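Local coordinates for absent in melanoma 1 protein (Homo sapiens, PDB 3CW3), which may suppress malignant melanoma, perhaps through interactions with the cytoskeleton, and is represented here by one of its beta/gamma-crystallin domains, at residues V18-S26 / R40-F51. Residues are numbered along the deposited sequence; the frame is centred on the assembly and turned at random.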
ATOM      1  N   VAL A  18      -5.639  -6.163  -8.071  1.00 11.76           N
ATOM      2  CA  VAL A  18      -4.517  -5.821  -8.945  1.00 13.19           C
ATOM      3  C   VAL A  18      -3.819  -7.051  -9.522  1.00 14.29           C
ATOM      4  O   VAL A  18      -3.282  -7.878  -8.783  1.00 13.97           O
ATOM      5  CB  VAL A  18      -3.482  -4.963  -8.187  1.00 11.79           C
ATOM      6  CG1 VAL A  18      -2.379  -4.500  -9.139  1.00 10.47           C
ATOM      7  CG2 VAL A  18      -4.179  -3.763  -7.540  1.00 11.99           C
ATOM      8  N   PHE A  19      -3.825  -7.154 -10.850  1.00 14.50           N
ATOM      9  CA  PHE A  19      -3.210  -8.280 -11.561  1.00 15.66           C
ATOM     10  C   PHE A  19      -1.975  -7.861 -12.356  1.00 16.95           C
ATOM     11  O   PHE A  19      -1.354  -8.692 -13.028  1.00 16.19           O
ATOM     12  CB  PHE A  19      -4.208  -8.887 -12.550  1.00 18.18           C
ATOM     13  CG  PHE A  19      -5.365  -9.590 -11.910  1.00 19.08           C
ATOM     14  CD1 PHE A  19      -5.335 -10.968 -11.719  1.00 21.73           C
ATOM     15  CD2 PHE A  19      -6.499  -8.884 -11.524  1.00 18.27           C
ATOM     16  CE1 PHE A  19      -6.422 -11.632 -11.158  1.00 22.29           C
ATOM     17  CE2 PHE A  19      -7.589  -9.538 -10.959  1.00 19.45           C
ATOM     18  CZ  PHE A  19      -7.552 -10.914 -10.777  1.00 19.60           C
ATOM     19  N   SER A  20      -1.619  -6.585 -12.301  1.00 13.43           N
ATOM     20  CA  SER A  20      -0.472  -6.124 -13.074  1.00 16.38           C
ATOM     21  C   SER A  20       0.117  -4.824 -12.556  1.00 16.47           C
ATOM     22  O   SER A  20      -0.412  -4.213 -11.626  1.00 16.36           O
ATOM     23  CB  SER A  20      -0.901  -5.925 -14.526  1.00 16.80           C
ATOM     24  OG  SER A  20      -1.990  -5.017 -14.584  1.00 18.87           O
ATOM     25  N   ASP A  21       1.220  -4.410 -13.176  1.00 14.81           N
ATOM     26  CA  ASP A  21       1.887  -3.163 -12.821  1.00 14.78           C
ATOM     27  C   ASP A  21       0.939  -1.984 -13.002  1.00 14.81           C
ATOM     28  O   ASP A  21       0.194  -1.922 -13.981  1.00 14.30           O
ATOM     29  CB  ASP A  21       3.091  -2.908 -13.732  1.00 13.84           C
ATOM     30  CG  ASP A  21       4.207  -3.901 -13.526  1.00 15.53           C
ATOM     31  OD1 ASP A  21       4.720  -3.989 -12.395  1.00 16.12           O
ATOM     32  OD2 ASP A  21       4.575  -4.589 -14.501  1.00 17.08           O
ATOM     33  N   ILE A  22       0.974  -1.053 -12.056  1.00 13.29           N
ATOM     34  CA  ILE A  22       0.181   0.162 -12.156  1.00 13.39           C
ATOM     35  C   ILE A  22       1.200   1.275 -11.894  1.00 14.49           C
ATOM     36  O   ILE A  22       1.644   1.464 -10.758  1.00 13.28           O
ATOM     37  CB  ILE A  22      -0.948   0.218 -11.100  1.00 12.98           C
ATOM     38  CG1 ILE A  22      -1.915  -0.959 -11.291  1.00 12.09           C
ATOM     39  CG2 ILE A  22      -1.705   1.537 -11.234  1.00 12.91           C
ATOM     40  CD1 ILE A  22      -2.739  -0.889 -12.580  1.00 13.03           C
ATOM     41  N   GLN A  23       1.582   1.993 -12.949  1.00 14.08           N
ATOM     42  CA  GLN A  23       2.573   3.065 -12.840  1.00 17.40           C
ATOM     43  C   GLN A  23       2.100   4.295 -12.086  1.00 15.81           C
ATOM     44  O   GLN A  23       2.908   5.125 -11.686  1.00 15.25           O
ATOM     45  CB  GLN A  23       3.048   3.509 -14.224  1.00 20.37           C
ATOM     46  CG  GLN A  23       3.744   2.434 -15.022  1.00 26.47           C
ATOM     47  CD  GLN A  23       4.339   2.976 -16.304  1.00 29.85           C
ATOM     48  OE1 GLN A  23       3.755   3.851 -16.950  1.00 29.54           O
ATOM     49  NE2 GLN A  23       5.502   2.450 -16.689  1.00 28.38           N
ATOM     50  N   ASP A  24       0.793   4.433 -11.914  1.00 15.73           N
ATOM     51  CA  ASP A  24       0.272   5.582 -11.187  1.00 16.72           C
ATOM     52  C   ASP A  24      -1.048   5.251 -10.501  1.00 17.09           C
ATOM     53  O   ASP A  24      -2.089   5.139 -11.158  1.00 15.98           O
ATOM     54  CB  ASP A  24       0.082   6.773 -12.132  1.00 17.34           C
ATOM     55  CG  ASP A  24      -0.243   8.058 -11.390  1.00 20.89           C
ATOM     56  OD1 ASP A  24      -0.622   7.979 -10.201  1.00 19.30           O
ATOM     57  OD2 ASP A  24      -0.128   9.149 -11.994  1.00 21.90           O
ATOM     58  N   CYS A  25      -0.988   5.092  -9.179  1.00 16.35           N
ATOM     59  CA  CYS A  25      -2.158   4.789  -8.352  1.00 17.99           C
ATOM     60  C   CYS A  25      -2.504   6.018  -7.513  1.00 16.32           C
ATOM     61  O   CYS A  25      -3.361   5.943  -6.632  1.00 15.79           O
ATOM     62  CB  CYS A  25      -1.860   3.656  -7.357  1.00 19.28           C
ATOM     63  SG  CYS A  25      -1.125   2.163  -8.001  1.00 26.32           S
ATOM     64  N   SER A  26      -1.835   7.136  -7.773  1.00 15.94           N
ATOM     65  CA  SER A  26      -2.050   8.340  -6.970  1.00 17.20           C
ATOM     66  C   SER A  26      -3.459   8.930  -6.977  1.00 17.77           C
ATOM     67  O   SER A  26      -3.820   9.665  -6.059  1.00 18.48           O
ATOM     68  CB  SER A  26      -1.036   9.427  -7.355  1.00 17.70           C
ATOM     69  OG  SER A  26      -1.286   9.948  -8.646  1.00 19.48           O
ATOM     70  N   ARG A  40      -0.900 -14.018  -4.092  1.00 15.64           N
ATOM     71  CA  ARG A  40       0.185 -14.791  -4.672  1.00 16.74           C
ATOM     72  C   ARG A  40       1.156 -13.860  -5.376  1.00 16.66           C
ATOM     73  O   ARG A  40       0.782 -12.764  -5.816  1.00 15.38           O
ATOM     74  CB  ARG A  40      -0.357 -15.841  -5.650  1.00 18.22           C
ATOM     75  CG  ARG A  40      -1.299 -15.292  -6.693  1.00 19.72           C
ATOM     76  CD  ARG A  40      -1.753 -16.371  -7.666  1.00 20.75           C
ATOM     77  NE  ARG A  40      -2.614 -15.801  -8.695  1.00 19.85           N
ATOM     78  CZ  ARG A  40      -3.930 -15.660  -8.582  1.00 21.15           C
ATOM     79  NH1 ARG A  40      -4.558 -16.065  -7.483  1.00 21.29           N
ATOM     80  NH2 ARG A  40      -4.614 -15.082  -9.561  1.00 22.64           N
ATOM     81  N   GLY A  41       2.408 -14.293  -5.460  1.00 15.59           N
ATOM     82  CA  GLY A  41       3.426 -13.493  -6.114  1.00 16.84           C
ATOM     83  C   GLY A  41       4.110 -12.531  -5.165  1.00 17.16           C
ATOM     84  O   GLY A  41       3.984 -12.641  -3.940  1.00 17.47           O
ATOM     85  N   CYS A  42       4.849 -11.588  -5.741  1.00 17.03           N
ATOM     86  CA  CYS A  42       5.564 -10.585  -4.971  1.00 16.68           C
ATOM     87  C   CYS A  42       5.232  -9.223  -5.555  1.00 16.43           C
ATOM     88  O   CYS A  42       5.039  -9.082  -6.765  1.00 16.99           O
ATOM     89  CB  CYS A  42       7.072 -10.838  -5.034  1.00 17.41           C
ATOM     90  SG  CYS A  42       7.555 -12.458  -4.376  1.00 22.77           S
ATOM     91  N   TRP A  43       5.165  -8.220  -4.692  1.00 14.00           N
ATOM     92  CA  TRP A  43       4.824  -6.879  -5.134  1.00 15.61           C
ATOM     93  C   TRP A  43       5.605  -5.817  -4.392  1.00 14.59           C
ATOM     94  O   TRP A  43       6.220  -6.087  -3.367  1.00 15.63           O
ATOM     95  CB  TRP A  43       3.335  -6.621  -4.907  1.00 13.73           C
ATOM     96  CG  TRP A  43       2.445  -7.589  -5.610  1.00 15.96           C
ATOM     97  CD1 TRP A  43       2.188  -8.884  -5.257  1.00 15.18           C
ATOM     98  CD2 TRP A  43       1.714  -7.345  -6.811  1.00 15.56           C
ATOM     99  NE1 TRP A  43       1.337  -9.463  -6.173  1.00 16.18           N
ATOM    100  CE2 TRP A  43       1.031  -8.538  -7.137  1.00 15.22           C
ATOM    101  CE3 TRP A  43       1.570  -6.230  -7.650  1.00 15.51           C
ATOM    102  CZ2 TRP A  43       0.216  -8.649  -8.266  1.00 16.28           C
ATOM    103  CZ3 TRP A  43       0.757  -6.343  -8.776  1.00 16.20           C
ATOM    104  CH2 TRP A  43       0.092  -7.544  -9.071  1.00 17.01           C
ATOM    105  N   ILE A  44       5.574  -4.603  -4.925  1.00 14.27           N
ATOM    106  CA  ILE A  44       6.236  -3.480  -4.286  1.00 13.77           C
ATOM    107  C   ILE A  44       5.288  -2.292  -4.326  1.00 14.00           C
ATOM    108  O   ILE A  44       4.784  -1.930  -5.390  1.00 13.64           O
ATOM    109  CB  ILE A  44       7.524  -3.053  -5.011  1.00 14.66           C
ATOM    110  CG1 ILE A  44       8.492  -4.232  -5.132  1.00 16.55           C
ATOM    111  CG2 ILE A  44       8.189  -1.922  -4.225  1.00 14.43           C
ATOM    112  CD1 ILE A  44       9.657  -3.943  -6.042  1.00 20.31           C
ATOM    113  N   LEU A  45       5.042  -1.691  -3.168  1.00 12.81           N
ATOM    114  CA  LEU A  45       4.182  -0.523  -3.101  1.00 13.74           C
ATOM    115  C   LEU A  45       5.124   0.674  -3.070  1.00 15.71           C
ATOM    116  O   LEU A  45       6.056   0.709  -2.265  1.00 16.05           O
ATOM    117  CB  LEU A  45       3.333  -0.537  -1.831  1.00 14.63           C
ATOM    118  CG  LEU A  45       2.469  -1.767  -1.554  1.00 16.05           C
ATOM    119  CD1 LEU A  45       1.688  -1.531  -0.271  1.00 16.15           C
ATOM    120  CD2 LEU A  45       1.517  -2.023  -2.715  1.00 13.85           C
ATOM    121  N   TYR A  46       4.906   1.632  -3.963  1.00 14.66           N
ATOM    122  CA  TYR A  46       5.747   2.823  -4.011  1.00 15.57           C
ATOM    123  C   TYR A  46       4.988   4.071  -3.588  1.00 15.41           C
ATOM    124  O   TYR A  46       3.792   4.210  -3.848  1.00 16.58           O
ATOM    125  CB  TYR A  46       6.308   3.043  -5.415  1.00 15.13           C
ATOM    126  CG  TYR A  46       7.440   2.117  -5.798  1.00 16.28           C
ATOM    127  CD1 TYR A  46       7.208   0.959  -6.537  1.00 14.08           C
ATOM    128  CD2 TYR A  46       8.755   2.423  -5.450  1.00 16.83           C
ATOM    129  CE1 TYR A  46       8.267   0.129  -6.930  1.00 16.10           C
ATOM    130  CE2 TYR A  46       9.813   1.604  -5.833  1.00 16.10           C
ATOM    131  CZ  TYR A  46       9.568   0.465  -6.574  1.00 16.85           C
ATOM    132  OH  TYR A  46      10.628  -0.316  -6.977  1.00 13.14           O
ATOM    133  N   GLU A  47       5.705   4.983  -2.946  1.00 16.38           N
ATOM    134  CA  GLU A  47       5.137   6.237  -2.481  1.00 15.59           C
ATOM    135  C   GLU A  47       4.766   7.165  -3.638  1.00 14.79           C
ATOM    136  O   GLU A  47       3.796   7.917  -3.553  1.00 14.92           O
ATOM    137  CB  GLU A  47       6.144   6.931  -1.564  1.00 18.53           C
ATOM    138  CG  GLU A  47       5.857   8.394  -1.302  1.00 18.54           C
ATOM    139  CD  GLU A  47       6.995   9.079  -0.569  1.00 20.94           C
ATOM    140  OE1 GLU A  47       8.171   8.757  -0.854  1.00 20.45           O
ATOM    141  OE2 GLU A  47       6.711   9.946   0.279  1.00 22.21           O
ATOM    142  N   GLN A  48       5.533   7.107  -4.720  1.00 14.75           N
ATOM    143  CA  GLN A  48       5.282   7.974  -5.866  1.00 18.02           C
ATOM    144  C   GLN A  48       5.051   7.211  -7.162  1.00 17.61           C
ATOM    145  O   GLN A  48       5.401   6.039  -7.272  1.00 16.86           O
ATOM    146  CB  GLN A  48       6.460   8.933  -6.049  1.00 19.77           C
ATOM    147  CG  GLN A  48       6.876   9.620  -4.757  1.00 26.52           C
ATOM    148  CD  GLN A  48       7.956  10.656  -4.967  1.00 28.75           C
ATOM    149  OE1 GLN A  48       8.980  10.386  -5.593  1.00 29.92           O
ATOM    150  NE2 GLN A  48       7.735  11.852  -4.435  1.00 33.32           N
ATOM    151  N   PRO A  49       4.445   7.875  -8.163  1.00 16.26           N
ATOM    152  CA  PRO A  49       4.184   7.234  -9.452  1.00 16.25           C
ATOM    153  C   PRO A  49       5.485   6.814 -10.129  1.00 14.77           C
ATOM    154  O   PRO A  49       6.561   7.302  -9.786  1.00 13.97           O
ATOM    155  CB  PRO A  49       3.454   8.323 -10.237  1.00 15.47           C
ATOM    156  CG  PRO A  49       2.732   9.082  -9.169  1.00 16.57           C
ATOM    157  CD  PRO A  49       3.799   9.196  -8.097  1.00 14.57           C
ATOM    158  N   ASN A  50       5.375   5.902 -11.087  1.00 15.04           N
ATOM    159  CA  ASN A  50       6.524   5.414 -11.833  1.00 16.26           C
ATOM    160  C   ASN A  50       7.579   4.713 -10.981  1.00 17.41           C
ATOM    161  O   ASN A  50       8.775   4.764 -11.280  1.00 15.73           O
ATOM    162  CB  ASN A  50       7.142   6.565 -12.629  1.00 17.64           C
ATOM    163  CG  ASN A  50       6.154   7.164 -13.617  1.00 21.76           C
ATOM    164  OD1 ASN A  50       5.586   6.452 -14.443  1.00 23.67           O
ATOM    165  ND2 ASN A  50       5.937   8.468 -13.526  1.00 22.04           N
ATOM    166  N   PHE A  51       7.117   4.065  -9.917  1.00 16.11           N
ATOM    167  CA  PHE A  51       7.974   3.291  -9.032  1.00 17.22           C
ATOM    168  C   PHE A  51       9.155   4.070  -8.455  1.00 18.92           C
ATOM    169  O   PHE A  51      10.303   3.636  -8.535  1.00 18.35           O
ATOM    170  CB  PHE A  51       8.448   2.053  -9.800  1.00 17.24           C
ATOM    171  CG  PHE A  51       7.366   1.438 -10.657  1.00 17.32           C
ATOM    172  CD1 PHE A  51       7.451   1.472 -12.049  1.00 17.55           C
ATOM    173  CD2 PHE A  51       6.233   0.879 -10.071  1.00 16.93           C
ATOM    174  CE1 PHE A  51       6.425   0.964 -12.844  1.00 17.34           C
ATOM    175  CE2 PHE A  51       5.201   0.366 -10.853  1.00 18.62           C
ATOM    176  CZ  PHE A  51       5.297   0.409 -12.246  1.00 19.39           C
TER
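Trp-43 pushes the far end of its indole into the bend of the chain at Val-18 to Ser-20. Trp-43 CH2 lies 3.4 Å from the carbonyl O of Val-18, and Trp-43 CZ3 is 3.7 Å from Val-18 CG1. With CG1 set anti to the backbone N (chi1 -175°), this methyl reaches the benzo ring. The backbone of Phe-19 and Ser-20 runs past the rim of the ring, near its plane. At the other end of the indole, NE1 makes a weak hydrogen bond to the carbonyl O of Arg-40. His-94 of strand 91-95 stacks on the ring.

Further along, Phe-51 turns the end of its ring to the loop. Phe-51 CE1 and CZ each lie 3.8 Å from Gln-23 CG, with the Gln-23 amide plane turned 66° from the ring. Phe-51 CE2 comes within 3.7 Å of the carbonyl O of Ile-22. Beside this ring the two backbones join. Asn-50 N donates to Gln-23 O at 2.7 Å, an almost straight bond (173°) that lies in the carbonyl plane.

Pro-49 lies alongside Asp-24, its CG 3.7 Å from Asp-24 OD1. That oxygen accepts from Ser-26 N, which closes an Asx turn, and from Ser-26 OG on its syn lone pair. The two bonds hold the carboxylate beside the proline. Asp-21 instead reaches strand 91-95, where OD1 meets Arg-93 and the backbone N of His-94.

The contact joins the loop after strand 16-18, in the first Greek key motif, to strand 42-46 and the turn that follows it, in the second. Its chemistry is mixed: ring carbons of Trp-43 and Phe-51 approach backbone carbonyls, and one direct hydrogen bond links the segments. The buried indole packs on backbone and a methyl, while the single straight bond between exposed Gln-23 and Asn-50 probably fixes the loop against the turn.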